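Local coordinates for cytoplasmic protein (Cryptococcus neoformans var. grubii serotype A, PDB 7LPO), which probably hydrolyses steryl beta-glucosides, as a sterylglucosidase of glycosyl hydrolase family 5, at residues A[116-122]-A[246-250]. Numbering follows the deposited sequence.
Sequences YDYAYMD and ELAKR
Two neighbouring outer helices of the family 5 TIM barrel pack here: the first turn of helix 118-133 meets the C-terminal half of helix 232-254, their local axes 10.2 Å apart and crossing at -53°. Extended Tyr116 leads into the N-cap Asp117, whose t rotamer brings carboxylate OD1 3.0 Å from Tyr120 N, accepting a first-turn amide. Met121 suits the buried centre: its CA-to-CB bond points toward the partner helix, and the m, t, t chain places CE 3.4 Å from Glu246 CB and SD 3.9 Å from Arg250 CB, with Leu247 CD1 4.4 Å from its CB. Tyr116 (m) offers a flat face to the CG methylene of Glu246 (m, m), 3.8 Å from the ring centroid, a CH-pi contact; Tyr118 (m) carries OH to Glu246 OE1, a weak 3.4 Å hydrogen bond. Arg250 (t, p, t) is long enough to reach Asp122 (m) twice, NE to OD1 and NH2 to OD2, both 2.8 Å, while Tyr118 CB lies over one guanidinium face. This bidentate salt bridge pairs charge at the partly exposed margin; Met121 and Leu247 supply the buried apolar part.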
ATOM      1  N   TYR A 116     -11.279  -6.496  21.719  1.00 19.28           N
ATOM      2  CA  TYR A 116      -9.987  -6.319  21.080  1.00 17.94           C
ATOM      3  C   TYR A 116      -9.059  -7.490  21.391  1.00 18.84           C
ATOM      4  O   TYR A 116      -8.974  -7.949  22.535  1.00 18.97           O
ATOM      5  CB  TYR A 116      -9.350  -4.999  21.529  1.00 18.91           C
ATOM      6  CG  TYR A 116     -10.200  -3.782  21.227  1.00 21.52           C
ATOM      7  CD1 TYR A 116     -10.443  -3.388  19.918  1.00 22.23           C
ATOM      8  CD2 TYR A 116     -10.760  -3.031  22.253  1.00 23.66           C
ATOM      9  CE1 TYR A 116     -11.222  -2.279  19.636  1.00 22.37           C
ATOM     10  CE2 TYR A 116     -11.543  -1.928  21.985  1.00 23.82           C
ATOM     11  CZ  TYR A 116     -11.766  -1.554  20.672  1.00 22.54           C
ATOM     12  OH  TYR A 116     -12.546  -0.458  20.411  1.00 22.10           O
ATOM     13  N   ASP A 117      -8.351  -7.959  20.358  1.00 18.66           N
ATOM     14  CA  ASP A 117      -7.388  -9.056  20.490  1.00 19.07           C
ATOM     15  C   ASP A 117      -6.100  -8.482  21.072  1.00 18.60           C
ATOM     16  O   ASP A 117      -5.160  -8.117  20.358  1.00 18.45           O
ATOM     17  CB  ASP A 117      -7.147  -9.733  19.145  1.00 20.68           C
ATOM     18  CG  ASP A 117      -6.437 -11.075  19.285  1.00 24.21           C
ATOM     19  OD1 ASP A 117      -5.712 -11.268  20.282  1.00 26.00           O
ATOM     20  OD2 ASP A 117      -6.582 -11.931  18.390  1.00 26.64           O
ATOM     21  N   TYR A 118      -6.067  -8.397  22.406  1.00 19.36           N
ATOM     22  CA  TYR A 118      -4.899  -7.848  23.082  1.00 19.47           C
ATOM     23  C   TYR A 118      -3.673  -8.723  22.890  1.00 18.96           C
ATOM     24  O   TYR A 118      -2.549  -8.215  22.886  1.00 21.32           O
ATOM     25  CB  TYR A 118      -5.212  -7.662  24.563  1.00 18.82           C
ATOM     26  CG  TYR A 118      -6.174  -6.529  24.778  1.00 19.31           C
ATOM     27  CD1 TYR A 118      -5.771  -5.227  24.574  1.00 23.50           C
ATOM     28  CD2 TYR A 118      -7.491  -6.758  25.157  1.00 20.42           C
ATOM     29  CE1 TYR A 118      -6.640  -4.169  24.753  1.00 27.36           C
ATOM     30  CE2 TYR A 118      -8.377  -5.696  25.332  1.00 24.18           C
ATOM     31  CZ  TYR A 118      -7.931  -4.407  25.129  1.00 28.13           C
ATOM     32  OH  TYR A 118      -8.766  -3.337  25.294  1.00 31.71           O
ATOM     33  N   ALA A 119      -3.868 -10.024  22.686  1.00 16.82           N
ATOM     34  CA  ALA A 119      -2.728 -10.900  22.463  1.00 18.07           C
ATOM     35  C   ALA A 119      -2.054 -10.590  21.136  1.00 21.46           C
ATOM     36  O   ALA A 119      -0.821 -10.592  21.048  1.00 23.65           O
ATOM     37  CB  ALA A 119      -3.172 -12.360  22.515  1.00 20.27           C
ATOM     38  N   TYR A 120      -2.834 -10.325  20.087  1.00 23.05           N
ATOM     39  CA  TYR A 120      -2.207  -9.986  18.812  1.00 18.93           C
ATOM     40  C   TYR A 120      -1.507  -8.650  18.911  1.00 16.63           C
ATOM     41  O   TYR A 120      -0.426  -8.453  18.323  1.00 17.31           O
ATOM     42  CB  TYR A 120      -3.242  -9.964  17.690  1.00 18.10           C
ATOM     43  CG  TYR A 120      -2.580  -9.838  16.340  1.00 20.37           C
ATOM     44  CD1 TYR A 120      -1.728 -10.827  15.879  1.00 23.86           C
ATOM     45  CD2 TYR A 120      -2.772  -8.712  15.543  1.00 20.90           C
ATOM     46  CE1 TYR A 120      -1.097 -10.717  14.649  1.00 25.40           C
ATOM     47  CE2 TYR A 120      -2.155  -8.597  14.306  1.00 22.25           C
ATOM     48  CZ  TYR A 120      -1.316  -9.600  13.869  1.00 25.25           C
ATOM     49  OH  TYR A 120      -0.687  -9.505  12.652  1.00 27.91           O
ATOM     50  N   MET A 121      -2.087  -7.704  19.638  1.00 20.06           N
ATOM     51  CA  MET A 121      -1.443  -6.441  19.937  1.00 21.28           C
ATOM     52  C   MET A 121      -0.023  -6.650  20.538  1.00 22.05           C
ATOM     53  O   MET A 121       0.920  -6.020  20.122  1.00 21.85           O
ATOM     54  CB  MET A 121      -2.251  -5.650  20.938  1.00 19.46           C
ATOM     55  CG  MET A 121      -3.594  -5.205  20.470  1.00 23.30           C
ATOM     56  SD  MET A 121      -4.177  -3.757  21.301  1.00 28.83           S
ATOM     57  CE  MET A 121      -5.641  -3.345  20.484  1.00 29.13           C
ATOM     58  N   ASP A 122       0.049  -7.559  21.509  1.00 20.34           N
ATOM     59  CA  ASP A 122       1.345  -7.830  22.153  1.00 21.34           C
ATOM     60  C   ASP A 122       2.283  -8.563  21.209  1.00 20.42           C
ATOM     61  O   ASP A 122       3.504  -8.393  21.295  1.00 21.20           O
ATOM     62  CB  ASP A 122       1.093  -8.652  23.419  1.00 22.93           C
ATOM     63  CG  ASP A 122       0.381  -7.858  24.510  1.00 26.19           C
ATOM     64  OD1 ASP A 122       0.392  -6.619  24.469  1.00 29.18           O
ATOM     65  OD2 ASP A 122      -0.181  -8.470  25.429  1.00 29.50           O
ATOM     66  N   GLU A 246      -6.456   1.633  20.024  1.00 17.60           N
ATOM     67  CA  GLU A 246      -6.090   0.709  21.093  1.00 19.86           C
ATOM     68  C   GLU A 246      -4.716   0.095  20.853  1.00 19.13           C
ATOM     69  O   GLU A 246      -3.968  -0.158  21.805  1.00 21.02           O
ATOM     70  CB  GLU A 246      -7.144  -0.388  21.219  1.00 25.23           C
ATOM     71  CG  GLU A 246      -8.433   0.058  21.859  1.00 30.04           C
ATOM     72  CD  GLU A 246      -8.299   0.278  23.351  1.00 32.00           C
ATOM     73  OE1 GLU A 246      -7.560  -0.482  24.012  1.00 32.69           O
ATOM     74  OE2 GLU A 246      -8.936   1.216  23.862  1.00 32.43           O
ATOM     75  N   LEU A 247      -4.366  -0.167  19.592  1.00 19.74           N
ATOM     76  CA  LEU A 247      -3.012  -0.626  19.296  1.00 17.10           C
ATOM     77  C   LEU A 247      -1.997   0.448  19.659  1.00 19.14           C
ATOM     78  O   LEU A 247      -1.011   0.176  20.357  1.00 20.58           O
ATOM     79  CB  LEU A 247      -2.898  -1.005  17.819  1.00 17.01           C
ATOM     80  CG  LEU A 247      -1.524  -1.398  17.290  1.00 17.24           C
ATOM     81  CD1 LEU A 247      -0.951  -2.519  18.138  1.00 18.00           C
ATOM     82  CD2 LEU A 247      -1.618  -1.813  15.821  1.00 18.92           C
ATOM     83  N   ALA A 248      -2.234   1.685  19.202  1.00 15.89           N
ATOM     84  CA  ALA A 248      -1.335   2.792  19.527  1.00 15.57           C
ATOM     85  C   ALA A 248      -1.197   2.962  21.033  1.00 16.24           C
ATOM     86  O   ALA A 248      -0.084   3.081  21.558  1.00 16.53           O
ATOM     87  CB  ALA A 248      -1.836   4.090  18.895  1.00 15.32           C
ATOM     88  N   LYS A 249      -2.326   3.007  21.740  1.00 19.98           N
ATOM     89  CA  LYS A 249      -2.296   3.083  23.195  1.00 20.87           C
ATOM     90  C   LYS A 249      -1.488   1.940  23.791  1.00 19.65           C
ATOM     91  O   LYS A 249      -0.695   2.145  24.717  1.00 20.82           O
ATOM     92  CB  LYS A 249      -3.724   3.061  23.737  1.00 23.05           C
ATOM     93  CG  LYS A 249      -3.825   3.026  25.246  1.00 26.94           C
ATOM     94  CD  LYS A 249      -5.158   3.616  25.705  1.00 32.17           C
ATOM     95  CE  LYS A 249      -5.997   2.578  26.407  1.00 36.66           C
ATOM     96  NZ  LYS A 249      -5.364   2.192  27.695  1.00 40.51           N
ATOM     97  N   ARG A 250      -1.686   0.724  23.282  1.00 17.10           N
ATOM     98  CA  ARG A 250      -0.962  -0.427  23.809  1.00 17.97           C
ATOM     99  C   ARG A 250       0.541  -0.243  23.654  1.00 18.82           C
ATOM    100  O   ARG A 250       1.308  -0.507  24.586  1.00 20.33           O
ATOM    101  CB  ARG A 250      -1.412  -1.701  23.100  1.00 21.04           C
ATOM    102  CG  ARG A 250      -0.887  -2.972  23.723  1.00 24.15           C
ATOM    103  CD  ARG A 250      -1.823  -3.431  24.812  1.00 25.67           C
ATOM    104  NE  ARG A 250      -1.486  -4.751  25.337  1.00 27.22           N
ATOM    105  CZ  ARG A 250      -2.213  -5.381  26.254  1.00 28.08           C
ATOM    106  NH1 ARG A 250      -3.314  -4.808  26.727  1.00 28.66           N
ATOM    107  NH2 ARG A 250      -1.852  -6.578  26.696  1.00 28.03           N
TER